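Local structure of putative NAD-dependent epimerase/dehydratase (Bacillus halodurans, 3E8X) at residues Met128-Gly133 with Val149-Ala154; Asp136-Gln139 with Met144-Tyr147; Leu153-Leu158 with Ile167-Pro172. The protein is of uncharacterised function but binds NADP and probably acts as an NAD(P)-dependent epimerase or dehydratase of the short-chain dehydrogenase/reductase family. One frame throughout, in Å; residues are numbered along the deposited sequence. Where two conformers were deposited one is given.

Contact 1. Residues Met128-Gly133 with Val149-Ala154; sequences MVSSVG and VAKRLA. With NAP (NADP nicotinamide-adenine-dinucleotide phosphate), chain B.
K151 reaches from helix 145-160 to the end of strand 125-129 and makes the one hydrogen bond between the two segments. Its NZ donates to the carbonyl oxygen of V129 at 2.9 Å. The donor lies in the carbonyl plane, with a C=O...N angle of 149°. The lysine chain bends at chi2 (-59°) and chi3 (-74°). It therefore folds over the backbone of S130 before NZ arrives, and CE rests 3.7 Å from S130 CA. S130 OG approaches CB of K151, but its polar partner is D155 one turn further along the helix.

The strand and helix belong to a beta-alpha-beta unit, completed by strand 164-174, in a Rossmann-type NADP-binding fold. Y147 and K151 on the helix match the Tyr-x-x-x-Lys spacing, consistent with the active site of a short-chain dehydrogenase/reductase.

Neither segment makes a hydrogen bond to NADP here; the contacts are close approaches. S131 lines the nicotinamide ring, with OG 3.1 Å from its C5N, and this hydroxyl also donates to the carbonyl oxygen of V132 at 2.8 Å. K151 NZ stays 3.9 Å from the ribose oxygen O2D.

Between the segments, the apolar contact is selenomethionine M128, whose CE meets CB of A154 at 4.2 Å. A111 of helix 100-121 touches both side chains.

Contact 2. Residues Asp136-Gln139 with Met144-Tyr147; sequences DPDQ and MRHY. With NAP (NADP nicotinamide-adenine-dinucleotide phosphate), chain B.
This is a short-range, partly buried contact in which R145 lies against the backbone of the 3-10 turn 137-139. It sits where the loop after strand 125-129 leads into helix 145-160. R145 passes the carbonyl oxygens of P137 and D138 in turn. Its CG is 3.2 Å from P137 O. Further out, D138 O stands 3.3 Å above the guanidinium plane, over its centre, with CZ the nearest atom. A carbonyl placed over the face is badly aimed for the N-H groups, so this is a close approach, not a hydrogen bond. The bend at chi3 (-65°) turns the guanidinium face to D138 O. R145 NH2 instead bonds to the carbonyl of G140 in the same loop.

The D138 side chain crosses that of R145 at about a right angle, with the carboxylate and guanidinium planes 75° apart. One water joins the groups. It donates to D138 OD1 at 2.8 Å and accepts from R145 NH1 at 2.9 Å. D138 OD1 is also bonded to W109 of the second subunit, which packs on P137 as well.

Y147, two residues after R145, points its ring at the cofactor. Its OH is only 2.5 Å from the ribose oxygen O2D of NADP, a very short hydrogen bond, with O2D in the ring plane. A tyrosine on the ribose at the start of this helix is characteristic of the short-chain dehydrogenase/reductase active site.

Contact 3. Residues Leu153-Leu158 with Ile167-Pro172; sequences LADDEL and IVRPGP. With NAP (NADP nicotinamide-adenine-dinucleotide phosphate), chain B.
D155 of helix 145-160 and R169 of strand 164-174 form a buried salt bridge. The arginine comes side-on, and both of its donors converge on a single oxygen, D155 OD2. NH2 is 2.9 Å away with an N-H...O angle of 155°. NE is 3.1 Å away, and its bond is more bent at 143°. OD2 lies almost in the guanidinium plane. Seen from the aspartate, the nitrogens approach on the anti side and stand out of the carboxylate plane, NE more than NH2. The arginine chain is extended from CG to NE, which carries its edge from the strand to the helix. OD2 has a further partner, the hydroxyl of S130 after strand 125-129, so NE and NH2 of R169 and OG of S130 all meet one oxygen.

The other carboxylate oxygen has an apolar neighbour across the contact: D155 OD1 lies 3.7 Å from CG2 of I167. The CD1 end of this isoleucine also rests near the backbone oxygen of D155. One helical turn on, L158 and I167 lie alongside each other, pointing opposite ways, with CD2 of L158 3.8 Å from CG1 of I167. M128 touches D155, L158 and I167.

R169 NH2 also donates to a water at 3.0 Å. That water gives a hydrogen to D156 OD1 at 2.7 Å, linking the arginine to a second acid on the helix. D156 OD2 is paired with R152.

Helix segment 153-158 and strand segment 167-170 run nearly antiparallel, at 161°, as expected for the return half of a beta-alpha-beta crossover. With R169 and S130 both bound to its OD2, D155 is probably kept ionised and probably offsets the charge of the buried arginine.

Overall arrangement
All three contacts use helix 145-160 and lie on one side of the chain's centre. Contact 1 joins strand 125-129 to the helix. Contact 2 lies between, joining the connecting loop to the first turn of the helix. Contact 3 follows, joining the helix to strand 164-174, which is parallel to strand 125-129 and next to it in the sheet. The centres of contacts 1 and 3 are about 4 Å apart; they share L153 and A154 and meet at S130 and D155. The centre of contact 2 is about 10 Å from that of contact 1 and 13 Å from that of contact 3. Together they follow one beta-alpha-beta unit, with NADP touching every contact and the second subunit packing along the same helix.

Contact 1. Residues Met128-Gly133 with Val149-Ala154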
loop_
_atom_site.group_PDB
_atom_site.type_symbol
_atom_site.label_atom_id
_atom_site.label_comp_id
_atom_site.label_asym_id
_atom_site.label_seq_id
_atom_site.Cartn_x
_atom_site.Cartn_y
_atom_site.Cartn_z
HETATM N N MSE A 128 10.498 7.467 10.696
HETATM C CA MSE A 128 9.274 7.689 9.997
HETATM C C MSE A 128 8.381 8.682 10.754
HETATM O O MSE A 128 8.119 8.535 11.949
HETATM C CB MSE A 128 8.544 6.372 9.851
HETATM C CG MSE A 128 7.129 6.501 9.377
HETATM SE SE MSE A 128 7.213 7.022 7.500
HETATM C CE MSE A 128 7.723 5.397 6.637
ATOM N N VAL A 129 7.932 9.715 10.045
ATOM C CA VAL A 129 6.878 10.611 10.532
ATOM C C VAL A 129 5.577 10.087 9.961
ATOM O O VAL A 129 5.290 10.227 8.802
ATOM C CB VAL A 129 7.122 12.084 10.137
ATOM C CG1 VAL A 129 6.059 12.993 10.721
ATOM C CG2 VAL A 129 8.529 12.501 10.574
ATOM N N SER A 130 4.815 9.466 10.834
ATOM C CA SER A 130 3.580 8.843 10.507
ATOM C C SER A 130 2.419 9.677 11.074
ATOM O O SER A 130 2.413 10.903 10.954
ATOM C CB SER A 130 3.604 7.411 11.071
ATOM O OG SER A 130 2.481 6.700 10.679
ATOM N N SER A 131 1.403 9.010 11.611
ATOM C CA SER A 131 0.190 9.667 12.124
ATOM C C SER A 131 -0.546 8.727 13.088
ATOM O O SER A 131 -0.497 7.510 12.930
ATOM C CB SER A 131 -0.740 10.049 10.954
ATOM O OG SER A 131 -1.941 10.732 11.333
ATOM N N VAL A 132 -1.224 9.296 14.095
ATOM C CA VAL A 132 -2.315 8.563 14.775
ATOM C C VAL A 132 -3.429 8.276 13.747
ATOM O O VAL A 132 -3.537 8.935 12.684
ATOM C CB VAL A 132 -2.929 9.361 15.994
ATOM C CG1 VAL A 132 -1.850 9.711 17.007
ATOM C CG2 VAL A 132 -3.668 10.620 15.487
ATOM N N GLY A 133 -4.259 7.294 14.057
ATOM C CA GLY A 133 -5.264 6.842 13.114
ATOM C C GLY A 133 -4.849 5.576 12.368
ATOM O O GLY A 133 -5.635 4.993 11.624
ATOM N N VAL A 149 -4.643 4.547 5.811
ATOM C CA VAL A 149 -4.156 3.279 5.197
ATOM C C VAL A 149 -2.787 3.494 4.549
ATOM O O VAL A 149 -1.881 2.685 4.738
ATOM C CB VAL A 149 -5.172 2.744 4.159
ATOM C CG1 VAL A 149 -4.545 1.670 3.229
ATOM C CG2 VAL A 149 -6.454 2.252 4.861
ATOM N N ALA A 150 -2.609 4.579 3.790
ATOM C CA ALA A 150 -1.305 4.810 3.164
ATOM C C ALA A 150 -0.179 4.856 4.212
ATOM O O ALA A 150 0.808 4.169 4.096
ATOM C CB ALA A 150 -1.333 6.034 2.279
ATOM N N LYS A 151 -0.397 5.608 5.298
ATOM C CA LYS A 151 0.569 5.766 6.400
ATOM C C LYS A 151 0.843 4.457 7.132
ATOM O O LYS A 151 1.986 4.097 7.349
ATOM C CB LYS A 151 0.085 6.827 7.383
ATOM C CG LYS A 151 -0.128 8.197 6.736
ATOM C CD LYS A 151 1.130 8.762 6.095
ATOM C CE LYS A 151 2.142 9.278 7.122
ATOM N NZ LYS A 151 3.509 9.601 6.545
ATOM N N ARG A 152 -0.231 3.743 7.434
ATOM C CA ARG A 152 -0.171 2.434 8.037
ATOM C C ARG A 152 0.667 1.444 7.245
ATOM O O ARG A 152 1.501 0.722 7.829
ATOM C CB ARG A 152 -1.579 1.882 8.249
ATOM C CG ARG A 152 -1.682 0.376 8.573
ATOM C CD ARG A 152 -0.979 -0.078 9.850
ATOM N NE ARG A 152 -1.309 -1.480 10.125
ATOM C CZ ARG A 152 -2.428 -1.908 10.702
ATOM N NH1 ARG A 152 -3.318 -1.062 11.184
ATOM N NH2 ARG A 152 -2.643 -3.207 10.839
ATOM N N LEU A 153 0.437 1.381 5.933
ATOM C CA LEU A 153 1.103 0.378 5.108
ATOM C C LEU A 153 2.562 0.738 4.923
ATOM O O LEU A 153 3.412 -0.148 4.818
ATOM C CB LEU A 153 0.386 0.177 3.782
ATOM C CG LEU A 153 -0.984 -0.481 3.891
ATOM C CD1 LEU A 153 -1.672 -0.465 2.504
ATOM C CD2 LEU A 153 -0.891 -1.938 4.505
ATOM N N ALA A 154 2.868 2.029 4.922
ATOM C CA ALA A 154 4.273 2.472 4.898
ATOM C C ALA A 154 4.964 2.105 6.200
ATOM O O ALA A 154 6.093 1.634 6.197
ATOM C CB ALA A 154 4.377 3.996 4.591
HETATM P PA NAP B . 3.793 19.447 4.551
HETATM O O1A NAP B . 2.717 19.146 3.502
HETATM O O2A NAP B . 4.009 20.870 5.018
HETATM O O5B NAP B . 5.155 18.762 4.004
HETATM C C5B NAP B . 5.201 17.851 2.891
HETATM C C4B NAP B . 6.440 18.034 2.016
HETATM O O4B NAP B . 6.479 16.917 1.110
HETATM C C3B NAP B . 6.461 19.313 1.141
HETATM O O3B NAP B . 7.598 20.165 1.370
HETATM C C2B NAP B . 6.529 18.800 -0.288
HETATM O O2B NAP B . 7.344 19.563 -1.212
HETATM C C1B NAP B . 7.114 17.395 -0.071
HETATM N N9A NAP B . 6.894 16.566 -1.284
HETATM C C8A NAP B . 5.732 16.385 -1.931
HETATM N N7A NAP B . 5.954 15.608 -3.010
HETATM C C5A NAP B . 7.268 15.303 -3.023
HETATM C C6A NAP B . 8.082 14.548 -3.874
HETATM N N6A NAP B . 7.551 13.930 -4.949
HETATM N N1A NAP B . 9.411 14.446 -3.643
HETATM C C2A NAP B . 9.944 15.060 -2.586
HETATM N N3A NAP B . 9.193 15.799 -1.744
HETATM C C4A NAP B . 7.854 15.929 -1.940
HETATM O O3 NAP B . 3.433 18.541 5.866
HETATM P PN NAP B . 3.790 18.840 7.431
HETATM O O1N NAP B . 2.657 19.666 7.976
HETATM O O2N NAP B . 5.259 19.197 7.469
HETATM O O5D NAP B . 3.528 17.444 8.178
HETATM C C5D NAP B . 4.474 16.383 8.104
HETATM C C4D NAP B . 3.697 15.086 7.965
HETATM O O4D NAP B . 2.880 14.839 9.110
HETATM C C3D NAP B . 2.749 15.128 6.776
HETATM O O3D NAP B . 3.472 14.761 5.591
HETATM C C2D NAP B . 1.586 14.224 7.198
HETATM O O2D NAP B . 1.599 12.968 6.555
HETATM C C1D NAP B . 1.770 14.010 8.719
HETATM N N1N NAP B . 0.576 14.290 9.576
HETATM C C2N NAP B . -0.214 15.376 9.394
HETATM C C3N NAP B . -1.319 15.603 10.242
HETATM C C7N NAP B . -2.210 16.818 10.108
HETATM O O7N NAP B . -2.937 17.133 11.069
HETATM N N7N NAP B . -2.142 17.548 8.982
HETATM C C4N NAP B . -1.590 14.697 11.270
HETATM C C5N NAP B . -0.763 13.600 11.436
HETATM C C6N NAP B . 0.310 13.429 10.577
HETATM P P2B NAP B . 6.988 21.060 -1.771
HETATM O O1X NAP B . 7.559 22.026 -0.768
HETATM O O2X NAP B . 7.715 21.128 -3.111
HETATM O O3X NAP B . 5.475 21.080 -1.805
#

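Contact 2. Residues Asp136-Gln139 with Met144-Tyr147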
loop_
_atom_site.group_PDB
_atom_site.type_symbol
_atom_site.label_atom_id
_atom_site.label_comp_id
_atom_site.label_asym_id
_atom_site.label_seq_id
_atom_site.Cartn_x
_atom_site.Cartn_y
_atom_site.Cartn_z
ATOM N N ASP A 136 -5.889 1.542 13.517
ATOM C CA ASP A 136 -7.188 1.020 13.072
ATOM C C ASP A 136 -7.821 1.941 12.037
ATOM O O ASP A 136 -8.791 2.601 12.314
ATOM C CB ASP A 136 -8.068 0.819 14.302
ATOM C CG ASP A 136 -9.275 -0.066 14.038
ATOM O OD1 ASP A 136 -9.616 -0.383 12.854
ATOM O OD2 ASP A 136 -9.921 -0.466 15.044
ATOM N N PRO A 137 -7.253 2.009 10.820
ATOM C CA PRO A 137 -7.766 2.967 9.819
ATOM C C PRO A 137 -9.260 2.856 9.497
ATOM O O PRO A 137 -9.872 3.861 9.208
ATOM C CB PRO A 137 -6.953 2.659 8.560
ATOM C CG PRO A 137 -5.735 1.954 9.042
ATOM C CD PRO A 137 -6.118 1.238 10.303
ATOM N N ASP A 138 -9.839 1.665 9.560
ATOM C CA ASP A 138 -11.266 1.525 9.277
ATOM C C ASP A 138 -12.193 2.175 10.305
ATOM O O ASP A 138 -13.385 2.306 10.056
ATOM C CB ASP A 138 -11.673 0.049 9.141
ATOM C CG ASP A 138 -11.030 -0.641 7.932
ATOM O OD1 ASP A 138 -10.932 -0.016 6.875
ATOM O OD2 ASP A 138 -10.592 -1.790 8.087
ATOM N N GLN A 139 -11.672 2.510 11.475
ATOM C CA GLN A 139 -12.444 3.265 12.456
ATOM C C GLN A 139 -12.211 4.775 12.363
ATOM O O GLN A 139 -12.783 5.527 13.128
ATOM C CB GLN A 139 -12.136 2.777 13.860
ATOM C CG GLN A 139 -12.574 1.368 14.119
ATOM C CD GLN A 139 -14.080 1.223 14.135
ATOM O OE1 GLN A 139 -14.653 0.525 13.276
ATOM N NE2 GLN A 139 -14.742 1.892 15.098
HETATM N N MSE A 144 -10.734 10.595 5.490
HETATM C CA MSE A 144 -9.305 10.478 5.797
HETATM C C MSE A 144 -8.742 9.054 5.677
HETATM O O MSE A 144 -7.539 8.830 5.787
HETATM C CB MSE A 144 -9.108 10.853 7.259
HETATM C CG MSE A 144 -8.954 12.293 7.529
HETATM SE SE MSE A 144 -8.162 12.437 9.275
HETATM C CE MSE A 144 -7.789 10.606 9.708
ATOM N N ARG A 145 -9.628 8.084 5.519
ATOM C CA ARG A 145 -9.268 6.684 5.625
ATOM C C ARG A 145 -8.198 6.229 4.636
ATOM O O ARG A 145 -7.336 5.414 4.969
ATOM C CB ARG A 145 -10.518 5.830 5.496
ATOM C CG ARG A 145 -10.390 4.482 6.102
ATOM C CD ARG A 145 -11.756 3.798 6.205
ATOM N NE ARG A 145 -12.620 4.512 7.126
ATOM C CZ ARG A 145 -13.886 4.206 7.369
ATOM N NH1 ARG A 145 -14.444 3.162 6.793
ATOM N NH2 ARG A 145 -14.594 4.949 8.213
ATOM N N HIS A 146 -8.220 6.802 3.438
ATOM C CA HIS A 146 -7.223 6.489 2.406
ATOM C C HIS A 146 -5.824 6.948 2.820
ATOM O O HIS A 146 -4.820 6.289 2.518
ATOM C CB HIS A 146 -7.635 7.077 1.042
ATOM C CG HIS A 146 -7.529 8.577 0.968
ATOM N ND1 HIS A 146 -8.369 9.416 1.668
ATOM C CD2 HIS A 146 -6.673 9.385 0.292
ATOM C CE1 HIS A 146 -8.021 10.674 1.445
ATOM N NE2 HIS A 146 -7.012 10.684 0.595
ATOM N N TYR A 147 -5.762 8.097 3.499
ATOM C CA TYR A 147 -4.520 8.618 4.024
ATOM C C TYR A 147 -3.981 7.728 5.156
ATOM O O TYR A 147 -2.798 7.329 5.148
ATOM C CB TYR A 147 -4.703 10.082 4.485
ATOM C CG TYR A 147 -3.560 10.590 5.308
ATOM C CD1 TYR A 147 -2.359 11.013 4.702
ATOM C CD2 TYR A 147 -3.644 10.602 6.702
ATOM C CE1 TYR A 147 -1.291 11.463 5.476
ATOM C CE2 TYR A 147 -2.594 11.047 7.483
ATOM C CZ TYR A 147 -1.417 11.487 6.878
ATOM O OH TYR A 147 -0.380 11.946 7.683
HETATM P PA NAP B . 3.793 19.447 4.551
HETATM O O1A NAP B . 2.717 19.146 3.502
HETATM O O2A NAP B . 4.009 20.870 5.018
HETATM O O5B NAP B . 5.155 18.762 4.004
HETATM C C5B NAP B . 5.201 17.851 2.891
HETATM C C4B NAP B . 6.440 18.034 2.016
HETATM O O4B NAP B . 6.479 16.917 1.110
HETATM C C3B NAP B . 6.461 19.313 1.141
HETATM O O3B NAP B . 7.598 20.165 1.370
HETATM C C2B NAP B . 6.529 18.800 -0.288
HETATM O O2B NAP B . 7.344 19.563 -1.212
HETATM C C1B NAP B . 7.114 17.395 -0.071
HETATM N N9A NAP B . 6.894 16.566 -1.284
HETATM C C8A NAP B . 5.732 16.385 -1.931
HETATM N N7A NAP B . 5.954 15.608 -3.010
HETATM C C5A NAP B . 7.268 15.303 -3.023
HETATM C C6A NAP B . 8.082 14.548 -3.874
HETATM N N6A NAP B . 7.551 13.930 -4.949
HETATM N N1A NAP B . 9.411 14.446 -3.643
HETATM C C2A NAP B . 9.944 15.060 -2.586
HETATM N N3A NAP B . 9.193 15.799 -1.744
HETATM C C4A NAP B . 7.854 15.929 -1.940
HETATM O O3 NAP B . 3.433 18.541 5.866
HETATM P PN NAP B . 3.790 18.840 7.431
HETATM O O1N NAP B . 2.657 19.666 7.976
HETATM O O2N NAP B . 5.259 19.197 7.469
HETATM O O5D NAP B . 3.528 17.444 8.178
HETATM C C5D NAP B . 4.474 16.383 8.104
HETATM C C4D NAP B . 3.697 15.086 7.965
HETATM O O4D NAP B . 2.880 14.839 9.110
HETATM C C3D NAP B . 2.749 15.128 6.776
HETATM O O3D NAP B . 3.472 14.761 5.591
HETATM C C2D NAP B . 1.586 14.224 7.198
HETATM O O2D NAP B . 1.599 12.968 6.555
HETATM C C1D NAP B . 1.770 14.010 8.719
HETATM N N1N NAP B . 0.576 14.290 9.576
HETATM C C2N NAP B . -0.214 15.376 9.394
HETATM C C3N NAP B . -1.319 15.603 10.242
HETATM C C7N NAP B . -2.210 16.818 10.108
HETATM O O7N NAP B . -2.937 17.133 11.069
HETATM N N7N NAP B . -2.142 17.548 8.982
HETATM C C4N NAP B . -1.590 14.697 11.270
HETATM C C5N NAP B . -0.763 13.600 11.436
HETATM C C6N NAP B . 0.310 13.429 10.577
HETATM P P2B NAP B . 6.988 21.060 -1.771
HETATM O O1X NAP B . 7.559 22.026 -0.768
HETATM O O2X NAP B . 7.715 21.128 -3.111
HETATM O O3X NAP B . 5.475 21.080 -1.805
HETATM O O HOH W 1 -13.383 0.724 5.625
#

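Contact 3. Residues Leu153-Leu158 with Ile167-Pro172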
loop_
_atom_site.group_PDB
_atom_site.type_symbol
_atom_site.label_atom_id
_atom_site.label_comp_id
_atom_site.label_asym_id
_atom_site.label_seq_id
_atom_site.Cartn_x
_atom_site.Cartn_y
_atom_site.Cartn_z
ATOM N N LEU A 153 0.437 1.381 5.933
ATOM C CA LEU A 153 1.103 0.378 5.108
ATOM C C LEU A 153 2.562 0.738 4.923
ATOM O O LEU A 153 3.412 -0.148 4.818
ATOM C CB LEU A 153 0.386 0.177 3.782
ATOM C CG LEU A 153 -0.984 -0.481 3.891
ATOM C CD1 LEU A 153 -1.672 -0.465 2.504
ATOM C CD2 LEU A 153 -0.891 -1.938 4.505
ATOM N N ALA A 154 2.868 2.029 4.922
ATOM C CA ALA A 154 4.273 2.472 4.898
ATOM C C ALA A 154 4.964 2.105 6.200
ATOM O O ALA A 154 6.093 1.634 6.197
ATOM C CB ALA A 154 4.377 3.996 4.591
ATOM N N ASP A 155 4.274 2.289 7.327
ATOM C CA ASP A 155 4.787 1.884 8.624
ATOM C C ASP A 155 5.079 0.402 8.668
ATOM O O ASP A 155 6.101 -0.019 9.213
ATOM C CB ASP A 155 3.790 2.249 9.761
ATOM C CG ASP A 155 3.734 3.738 10.054
ATOM O OD1 ASP A 155 4.589 4.487 9.514
ATOM O OD2 ASP A 155 2.836 4.158 10.836
ATOM N N ASP A 156 4.190 -0.399 8.098
ATOM C CA ASP A 156 4.390 -1.858 8.082
ATOM C C ASP A 156 5.580 -2.308 7.231
ATOM O O ASP A 156 6.289 -3.220 7.599
ATOM C CB ASP A 156 3.112 -2.573 7.641
ATOM C CG ASP A 156 2.014 -2.520 8.698
ATOM O OD1 ASP A 156 2.266 -2.118 9.874
ATOM O OD2 ASP A 156 0.873 -2.834 8.336
ATOM N N GLU A 157 5.796 -1.645 6.112
ATOM C CA GLU A 157 6.980 -1.877 5.303
ATOM C C GLU A 157 8.285 -1.622 6.107
ATOM O O GLU A 157 9.229 -2.401 6.069
ATOM C CB GLU A 157 6.923 -0.997 4.045
ATOM C CG GLU A 157 8.058 -1.258 3.069
ATOM C CD GLU A 157 7.806 -2.436 2.115
ATOM O OE1 GLU A 157 6.703 -3.066 2.085
ATOM O OE2 GLU A 157 8.731 -2.670 1.314
ATOM N N LEU A 158 8.323 -0.519 6.842
ATOM C CA LEU A 158 9.447 -0.192 7.731
ATOM C C LEU A 158 9.637 -1.227 8.827
ATOM O O LEU A 158 10.767 -1.658 9.089
ATOM C CB LEU A 158 9.261 1.204 8.351
ATOM C CG LEU A 158 10.451 1.823 9.112
ATOM C CD1 LEU A 158 11.740 1.730 8.299
ATOM C CD2 LEU A 158 10.113 3.315 9.568
ATOM N N ILE A 167 9.281 4.937 14.588
ATOM C CA ILE A 167 8.036 5.486 14.015
ATOM C C ILE A 167 7.319 6.380 15.056
ATOM O O ILE A 167 6.931 5.944 16.170
ATOM C CB ILE A 167 7.021 4.396 13.519
ATOM C CG1 ILE A 167 7.651 3.454 12.451
ATOM C CG2 ILE A 167 5.763 5.035 12.949
ATOM C CD1 ILE A 167 6.947 2.075 12.309
ATOM N N VAL A 168 7.227 7.648 14.657
ATOM C CA VAL A 168 6.585 8.737 15.424
ATOM C C VAL A 168 5.232 9.003 14.788
ATOM O O VAL A 168 5.159 9.397 13.639
ATOM C CB VAL A 168 7.470 10.012 15.399
ATOM C CG1 VAL A 168 6.946 11.090 16.384
ATOM C CG2 VAL A 168 8.925 9.616 15.724
ATOM N N ARG A 169 4.173 8.790 15.567
ATOM C CA ARG A 169 2.801 9.023 15.119
ATOM C C ARG A 169 2.209 10.245 15.823
ATOM O O ARG A 169 1.568 10.105 16.868
ATOM C CB ARG A 169 1.952 7.760 15.389
ATOM C CG ARG A 169 2.362 6.606 14.501
ATOM C CD ARG A 169 1.765 5.276 14.898
ATOM N NE ARG A 169 1.940 4.334 13.801
ATOM C CZ ARG A 169 1.523 3.075 13.802
ATOM N NH1 ARG A 169 0.913 2.553 14.847
ATOM N NH2 ARG A 169 1.677 2.349 12.711
ATOM N N PRO A 170 2.423 11.461 15.269
ATOM C CA PRO A 170 1.778 12.606 15.895
ATOM C C PRO A 170 0.265 12.564 15.785
ATOM O O PRO A 170 -0.280 12.012 14.815
ATOM C CB PRO A 170 2.321 13.822 15.138
ATOM C CG PRO A 170 3.242 13.321 14.117
ATOM C CD PRO A 170 3.215 11.836 14.095
ATOM N N GLY A 171 -0.393 13.150 16.783
ATOM C CA GLY A 171 -1.791 13.582 16.701
ATOM C C GLY A 171 -2.017 14.656 15.643
ATOM O O GLY A 171 -1.089 15.025 14.901
ATOM N N PRO A 172 -3.255 15.177 15.565
ATOM C CA PRO A 172 -3.609 16.323 14.724
ATOM C C PRO A 172 -2.580 17.447 14.869
ATOM O O PRO A 172 -2.236 17.793 15.984
ATOM C CB PRO A 172 -4.971 16.752 15.292
ATOM C CG PRO A 172 -5.588 15.418 15.780
ATOM C CD PRO A 172 -4.408 14.701 16.372
HETATM P PA NAP B . 3.793 19.447 4.551
HETATM O O1A NAP B . 2.717 19.146 3.502
HETATM O O2A NAP B . 4.009 20.870 5.018
HETATM O O5B NAP B . 5.155 18.762 4.004
HETATM C C5B NAP B . 5.201 17.851 2.891
HETATM C C4B NAP B . 6.440 18.034 2.016
HETATM O O4B NAP B . 6.479 16.917 1.110
HETATM C C3B NAP B . 6.461 19.313 1.141
HETATM O O3B NAP B . 7.598 20.165 1.370
HETATM C C2B NAP B . 6.529 18.800 -0.288
HETATM O O2B NAP B . 7.344 19.563 -1.212
HETATM C C1B NAP B . 7.114 17.395 -0.071
HETATM N N9A NAP B . 6.894 16.566 -1.284
HETATM C C8A NAP B . 5.732 16.385 -1.931
HETATM N N7A NAP B . 5.954 15.608 -3.010
HETATM C C5A NAP B . 7.268 15.303 -3.023
HETATM C C6A NAP B . 8.082 14.548 -3.874
HETATM N N6A NAP B . 7.551 13.930 -4.949
HETATM N N1A NAP B . 9.411 14.446 -3.643
HETATM C C2A NAP B . 9.944 15.060 -2.586
HETATM N N3A NAP B . 9.193 15.799 -1.744
HETATM C C4A NAP B . 7.854 15.929 -1.940
HETATM O O3 NAP B . 3.433 18.541 5.866
HETATM P PN NAP B . 3.790 18.840 7.431
HETATM O O1N NAP B . 2.657 19.666 7.976
HETATM O O2N NAP B . 5.259 19.197 7.469
HETATM O O5D NAP B . 3.528 17.444 8.178
HETATM C C5D NAP B . 4.474 16.383 8.104
HETATM C C4D NAP B . 3.697 15.086 7.965
HETATM O O4D NAP B . 2.880 14.839 9.110
HETATM C C3D NAP B . 2.749 15.128 6.776
HETATM O O3D NAP B . 3.472 14.761 5.591
HETATM C C2D NAP B . 1.586 14.224 7.198
HETATM O O2D NAP B . 1.599 12.968 6.555
HETATM C C1D NAP B . 1.770 14.010 8.719
HETATM N N1N NAP B . 0.576 14.290 9.576
HETATM C C2N NAP B . -0.214 15.376 9.394
HETATM C C3N NAP B . -1.319 15.603 10.242
HETATM C C7N NAP B . -2.210 16.818 10.108
HETATM O O7N NAP B . -2.937 17.133 11.069
HETATM N N7N NAP B . -2.142 17.548 8.982
HETATM C C4N NAP B . -1.590 14.697 11.270
HETATM C C5N NAP B . -0.763 13.600 11.436
HETATM C C6N NAP B . 0.310 13.429 10.577
HETATM P P2B NAP B . 6.988 21.060 -1.771
HETATM O O1X NAP B . 7.559 22.026 -0.768
HETATM O O2X NAP B . 7.715 21.128 -3.111
HETATM O O3X NAP B . 5.475 21.080 -1.805
HETATM O O HOH W 2 1.573 -0.542 11.935
#